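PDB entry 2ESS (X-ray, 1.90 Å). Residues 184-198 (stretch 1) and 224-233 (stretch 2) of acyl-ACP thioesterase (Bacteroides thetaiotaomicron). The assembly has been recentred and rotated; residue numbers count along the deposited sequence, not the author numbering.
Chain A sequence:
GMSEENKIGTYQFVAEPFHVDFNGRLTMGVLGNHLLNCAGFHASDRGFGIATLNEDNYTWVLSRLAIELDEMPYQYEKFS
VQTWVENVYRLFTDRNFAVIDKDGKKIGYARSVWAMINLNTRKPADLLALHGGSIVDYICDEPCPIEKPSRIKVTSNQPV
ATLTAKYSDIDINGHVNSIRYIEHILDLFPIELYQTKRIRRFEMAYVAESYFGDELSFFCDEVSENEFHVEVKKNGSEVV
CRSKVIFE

Stretch 1 184-198: HILDLFPIELYQTKR
Stretch 2 (224-233) SENEFHVEVK

A strand that alternates its side chains can offer one apolar face to a helical segment, and residues 184-198 and 224-233 of this acyl-ACP thioesterase illustrate the principle. Stretch 1 begins in the last part of a helix, passes through a type I turn from Leu 186 to Phe 189, and enters a second helix, 191-196, with Pro 190 at its N-cap. In stretch 2, Glu 225 and Asn 226 form a loop before the strand that runs from Glu 227 through Lys 233 and on, with phi near -120° and psi near 130°. The chains run in opposite senses: the CA atoms of Ile 185 and Val 230 lie 7.6 Å apart, those of Phe 189 and Phe 228 9.7 Å, and those of Lys 197 and Asn 226 9.1 Å. Between them they bury 379 Å², both sides summed.

Apolar packing dominates. Phe 228, Val 230 and Val 232 point toward stretch 1, whereas His 229 and Glu 231 point away, so polar residues alternate with apolar ones without entering the contact. Ile 185 (chi1 m, chi2 t) bridges two valines, both chi1 t: its CG2 lies 4.2 Å from Val 230 CG1, and its CG1 lies 4.1 Å from Val 232 CG2. Leu 188, also m and t, brings CD1 to 4.0 Å from the same Val 230 CG1. Branched aliphatic side chains suit this layer: Ile 185 reaches both valines, and Leu 188 adds a methyl against Val 230.

The aromatic pair comes next. Phe 189 (chi1 -59°, chi2 -79°) directs its edge at the face of Phe 228 (chi1 -59°, chi2 81°), with centroids 5.0 Å apart and planes at 70°. The slightly positive C-H edge of Phe 189 thus meets the electron-rich face of Phe 228. Phe 189 CE1 comes within 3.5 Å of Phe 228 CG, while Phe 189 CZ reaches Val 230 CG2 at 4.3 Å. Both rings are buried. Leu 193, with chi1 -151° and chi2 35°, extends the apolar layer from the second helix, its CD2 lying 4.1 Å from Phe 228 CZ.

Polar contact is confined to the more open end. Lys 197, the first residue after the second helix to leave helical phi/psi, at -135/170, has chi1 m and chi2 to chi4 all t. This extended chain spans the gap, and Lys 197 NZ donates a hydrogen bond to Asn 226 OD1 at 2.7 Å. The long, flexible lysine chain carries a charged amine to the carbonyl oxygen of Asn 226 while staying partly exposed. Asn 226 (chi1 -76°, chi2 -36°) starts sideways, but its end comes nearer; its backbone N is held by Ser 224 OG at 3.1 Å. Within stretch 1, Tyr 194 OH donates to Leu 186 O at 2.6 Å, tying the second helix back to the first.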

# COMPACT_ATOMS: atom_id res chain seq x y z
N HIS A 184 -0.79 11.80 -0.12
CA HIS A 184 -0.44 13.07 0.53
C HIS A 184 -1.51 14.16 0.30
O HIS A 184 -1.79 14.94 1.18
CB HIS A 184 0.95 13.54 0.11
CG HIS A 184 2.04 12.60 0.53
ND1 HIS A 184 2.21 12.19 1.83
CD2 HIS A 184 3.01 11.98 -0.19
CE1 HIS A 184 3.23 11.35 1.90
NE2 HIS A 184 3.74 11.22 0.69
N ILE A 185 -2.11 14.21 -0.88
CA ILE A 185 -3.13 15.20 -1.18
C ILE A 185 -4.37 14.97 -0.31
O ILE A 185 -4.92 15.91 0.31
CB ILE A 185 -3.47 15.20 -2.71
CG1 ILE A 185 -2.29 15.77 -3.50
CG2 ILE A 185 -4.73 16.02 -3.01
CD1 ILE A 185 -2.35 15.45 -4.94
N LEU A 186 -4.78 13.71 -0.25
CA LEU A 186 -5.97 13.33 0.53
C LEU A 186 -5.75 13.53 2.01
O LEU A 186 -6.71 13.81 2.71
CB LEU A 186 -6.46 11.93 0.20
CG LEU A 186 -6.95 11.84 -1.27
CD1 LEU A 186 -7.56 10.49 -1.57
CD2 LEU A 186 -7.95 12.97 -1.63
N ASP A 187 -4.50 13.52 2.48
CA ASP A 187 -4.21 13.89 3.89
C ASP A 187 -4.37 15.37 4.22
O ASP A 187 -4.33 15.71 5.38
CB ASP A 187 -2.81 13.44 4.35
CG ASP A 187 -2.70 11.89 4.51
OD1 ASP A 187 -3.74 11.25 4.78
OD2 ASP A 187 -1.58 11.32 4.40
N LEU A 188 -4.56 16.24 3.24
CA LEU A 188 -4.80 17.65 3.50
C LEU A 188 -6.19 17.91 4.10
O LEU A 188 -6.38 18.93 4.73
CB LEU A 188 -4.68 18.47 2.21
CG LEU A 188 -3.29 18.51 1.58
CD1 LEU A 188 -3.39 19.00 0.15
CD2 LEU A 188 -2.31 19.36 2.45
N PHE A 189 -7.16 17.01 3.90
CA PHE A 189 -8.55 17.37 4.22
C PHE A 189 -8.96 16.97 5.62
O PHE A 189 -8.54 15.92 6.09
CB PHE A 189 -9.51 16.78 3.20
CG PHE A 189 -9.22 17.25 1.83
CD1 PHE A 189 -9.65 18.50 1.42
CD2 PHE A 189 -8.44 16.50 0.99
CE1 PHE A 189 -9.35 18.96 0.19
CE2 PHE A 189 -8.12 16.96 -0.26
CZ PHE A 189 -8.57 18.18 -0.67
N PRO A 190 -9.78 17.81 6.28
CA PRO A 190 -10.16 17.57 7.65
C PRO A 190 -10.98 16.30 7.77
O PRO A 190 -11.76 15.96 6.87
CB PRO A 190 -11.00 18.79 8.04
CG PRO A 190 -11.28 19.52 6.82
CD PRO A 190 -10.35 19.05 5.74
N ILE A 191 -10.78 15.63 8.88
CA ILE A 191 -11.41 14.36 9.12
C ILE A 191 -12.96 14.48 9.13
O ILE A 191 -13.65 13.54 8.71
CB ILE A 191 -10.83 13.69 10.40
CG1 ILE A 191 -10.63 12.18 10.19
CG2 ILE A 191 -11.68 13.97 11.62
CD1 ILE A 191 -9.41 11.80 9.29
N GLU A 192 -13.48 15.64 9.56
CA GLU A 192 -14.93 15.91 9.55
C GLU A 192 -15.53 15.80 8.15
O GLU A 192 -16.69 15.45 8.00
CB GLU A 192 -15.25 17.29 10.14
N LEU A 193 -14.72 16.08 7.13
CA LEU A 193 -15.15 15.95 5.74
C LEU A 193 -15.33 14.46 5.37
O LEU A 193 -16.31 14.07 4.77
CB LEU A 193 -14.10 16.62 4.83
CG LEU A 193 -14.46 17.24 3.50
CD1 LEU A 193 -15.86 17.89 3.50
CD2 LEU A 193 -13.37 18.26 3.17
N TYR A 194 -14.36 13.64 5.74
CA TYR A 194 -14.43 12.22 5.49
C TYR A 194 -15.51 11.55 6.37
O TYR A 194 -16.06 10.51 6.00
CB TYR A 194 -13.06 11.59 5.76
CG TYR A 194 -12.02 11.98 4.75
CD1 TYR A 194 -12.13 11.59 3.42
CD2 TYR A 194 -10.90 12.70 5.12
CE1 TYR A 194 -11.16 11.95 2.49
CE2 TYR A 194 -9.93 13.03 4.23
CZ TYR A 194 -10.07 12.68 2.90
OH TYR A 194 -9.07 13.03 2.01
N GLN A 195 -15.82 12.14 7.51
CA GLN A 195 -16.88 11.63 8.36
C GLN A 195 -18.27 11.90 7.81
O GLN A 195 -19.18 11.15 8.13
CB GLN A 195 -16.80 12.24 9.75
CG GLN A 195 -15.76 11.61 10.64
CD GLN A 195 -15.70 12.25 12.01
OE1 GLN A 195 -15.54 13.46 12.14
NE2 GLN A 195 -15.84 11.43 13.04
N THR A 196 -18.44 12.99 7.07
CA THR A 196 -19.75 13.41 6.63
C THR A 196 -19.96 13.30 5.12
O THR A 196 -21.09 13.26 4.64
CB THR A 196 -20.04 14.85 7.09
OG1 THR A 196 -19.09 15.74 6.48
CG2 THR A 196 -19.94 14.94 8.62
N LYS A 197 -18.87 13.28 4.34
CA LYS A 197 -19.00 13.21 2.90
C LYS A 197 -18.05 12.18 2.36
O LYS A 197 -17.18 11.69 3.06
CB LYS A 197 -18.69 14.56 2.28
CG LYS A 197 -19.63 15.71 2.71
CD LYS A 197 -19.14 17.06 2.18
CE LYS A 197 -19.92 18.18 2.82
NZ LYS A 197 -19.41 19.54 2.49
N ARG A 198 -18.23 11.88 1.09
CA ARG A 198 -17.29 11.01 0.40
C ARG A 198 -16.84 11.70 -0.86
O ARG A 198 -17.54 12.56 -1.37
CB ARG A 198 -17.95 9.69 0.03
CG ARG A 198 -19.22 9.83 -0.73
CD ARG A 198 -19.85 8.48 -0.96
NE ARG A 198 -19.03 7.73 -1.90
CZ ARG A 198 -19.02 7.93 -3.21
NH1 ARG A 198 -19.80 8.85 -3.78
NH2 ARG A 198 -18.22 7.19 -3.96
N SER A 224 -15.80 25.70 -4.36
CA SER A 224 -17.14 25.68 -3.77
C SER A 224 -17.01 24.88 -2.49
O SER A 224 -15.94 24.35 -2.21
CB SER A 224 -18.13 24.97 -4.68
OG SER A 224 -18.10 23.57 -4.47
N GLU A 225 -18.10 24.74 -1.76
CA GLU A 225 -18.07 23.97 -0.50
C GLU A 225 -17.50 22.56 -0.70
O GLU A 225 -16.92 22.00 0.23
CB GLU A 225 -19.47 23.85 0.11
CG GLU A 225 -19.48 23.37 1.59
CD GLU A 225 -18.92 24.41 2.59
OE1 GLU A 225 -18.75 25.59 2.20
OE2 GLU A 225 -18.65 24.05 3.76
N ASN A 226 -17.68 22.00 -1.88
CA ASN A 226 -17.35 20.59 -2.10
C ASN A 226 -16.24 20.34 -3.10
O ASN A 226 -15.82 19.19 -3.28
CB ASN A 226 -18.62 19.87 -2.54
CG ASN A 226 -19.57 19.63 -1.37
OD1 ASN A 226 -19.14 19.36 -0.24
ND2 ASN A 226 -20.87 19.75 -1.63
N GLU A 227 -15.75 21.40 -3.74
CA GLU A 227 -14.73 21.26 -4.79
C GLU A 227 -13.44 21.96 -4.42
O GLU A 227 -13.43 23.16 -4.11
CB GLU A 227 -15.25 21.78 -6.10
CG GLU A 227 -14.28 21.53 -7.27
CD GLU A 227 -14.89 21.79 -8.64
OE1 GLU A 227 -16.14 21.74 -8.76
OE2 GLU A 227 -14.11 22.04 -9.61
N PHE A 228 -12.34 21.22 -4.48
CA PHE A 228 -11.04 21.71 -4.12
C PHE A 228 -10.06 21.49 -5.25
O PHE A 228 -10.01 20.42 -5.84
CB PHE A 228 -10.53 20.98 -2.89
CG PHE A 228 -11.41 21.11 -1.71
CD1 PHE A 228 -12.52 20.32 -1.56
CD2 PHE A 228 -11.12 22.04 -0.73
CE1 PHE A 228 -13.32 20.45 -0.44
CE2 PHE A 228 -11.92 22.16 0.39
CZ PHE A 228 -13.03 21.37 0.52
N HIS A 229 -9.25 22.49 -5.54
CA HIS A 229 -8.18 22.32 -6.52
C HIS A 229 -6.87 22.46 -5.78
O HIS A 229 -6.70 23.38 -5.00
CB HIS A 229 -8.25 23.36 -7.63
CG HIS A 229 -9.49 23.28 -8.46
ND1 HIS A 229 -9.69 24.09 -9.56
CD2 HIS A 229 -10.60 22.51 -8.36
CE1 HIS A 229 -10.87 23.83 -10.09
NE2 HIS A 229 -11.44 22.87 -9.38
N VAL A 230 -5.96 21.53 -6.02
CA VAL A 230 -4.73 21.40 -5.29
C VAL A 230 -3.56 21.41 -6.30
O VAL A 230 -3.64 20.83 -7.40
CB VAL A 230 -4.71 20.11 -4.40
CG1 VAL A 230 -3.36 19.97 -3.68
CG2 VAL A 230 -5.90 20.10 -3.41
N GLU A 231 -2.51 22.12 -5.92
CA GLU A 231 -1.27 22.13 -6.66
C GLU A 231 -0.17 21.74 -5.69
O GLU A 231 -0.16 22.21 -4.56
CB GLU A 231 -1.04 23.53 -7.23
CG GLU A 231 0.05 23.65 -8.24
CD GLU A 231 0.00 25.02 -8.97
OE1 GLU A 231 0.39 26.03 -8.36
OE2 GLU A 231 -0.42 25.05 -10.16
N VAL A 232 0.69 20.81 -6.10
CA VAL A 232 1.88 20.43 -5.36
C VAL A 232 3.10 20.99 -6.10
O VAL A 232 3.24 20.82 -7.31
CB VAL A 232 2.04 18.89 -5.21
CG1 VAL A 232 3.20 18.57 -4.24
CG2 VAL A 232 0.74 18.24 -4.70
N LYS A 233 3.97 21.68 -5.37
CA LYS A 233 5.21 22.23 -5.93
C LYS A 233 6.43 21.65 -5.20
O LYS A 233 6.37 21.36 -4.00
CB LYS A 233 5.27 23.74 -5.80
CG LYS A 233 4.25 24.48 -6.59
CD LYS A 233 4.43 25.97 -6.43
CE LYS A 233 3.22 26.71 -6.93
NZ LYS A 233 3.40 28.20 -6.80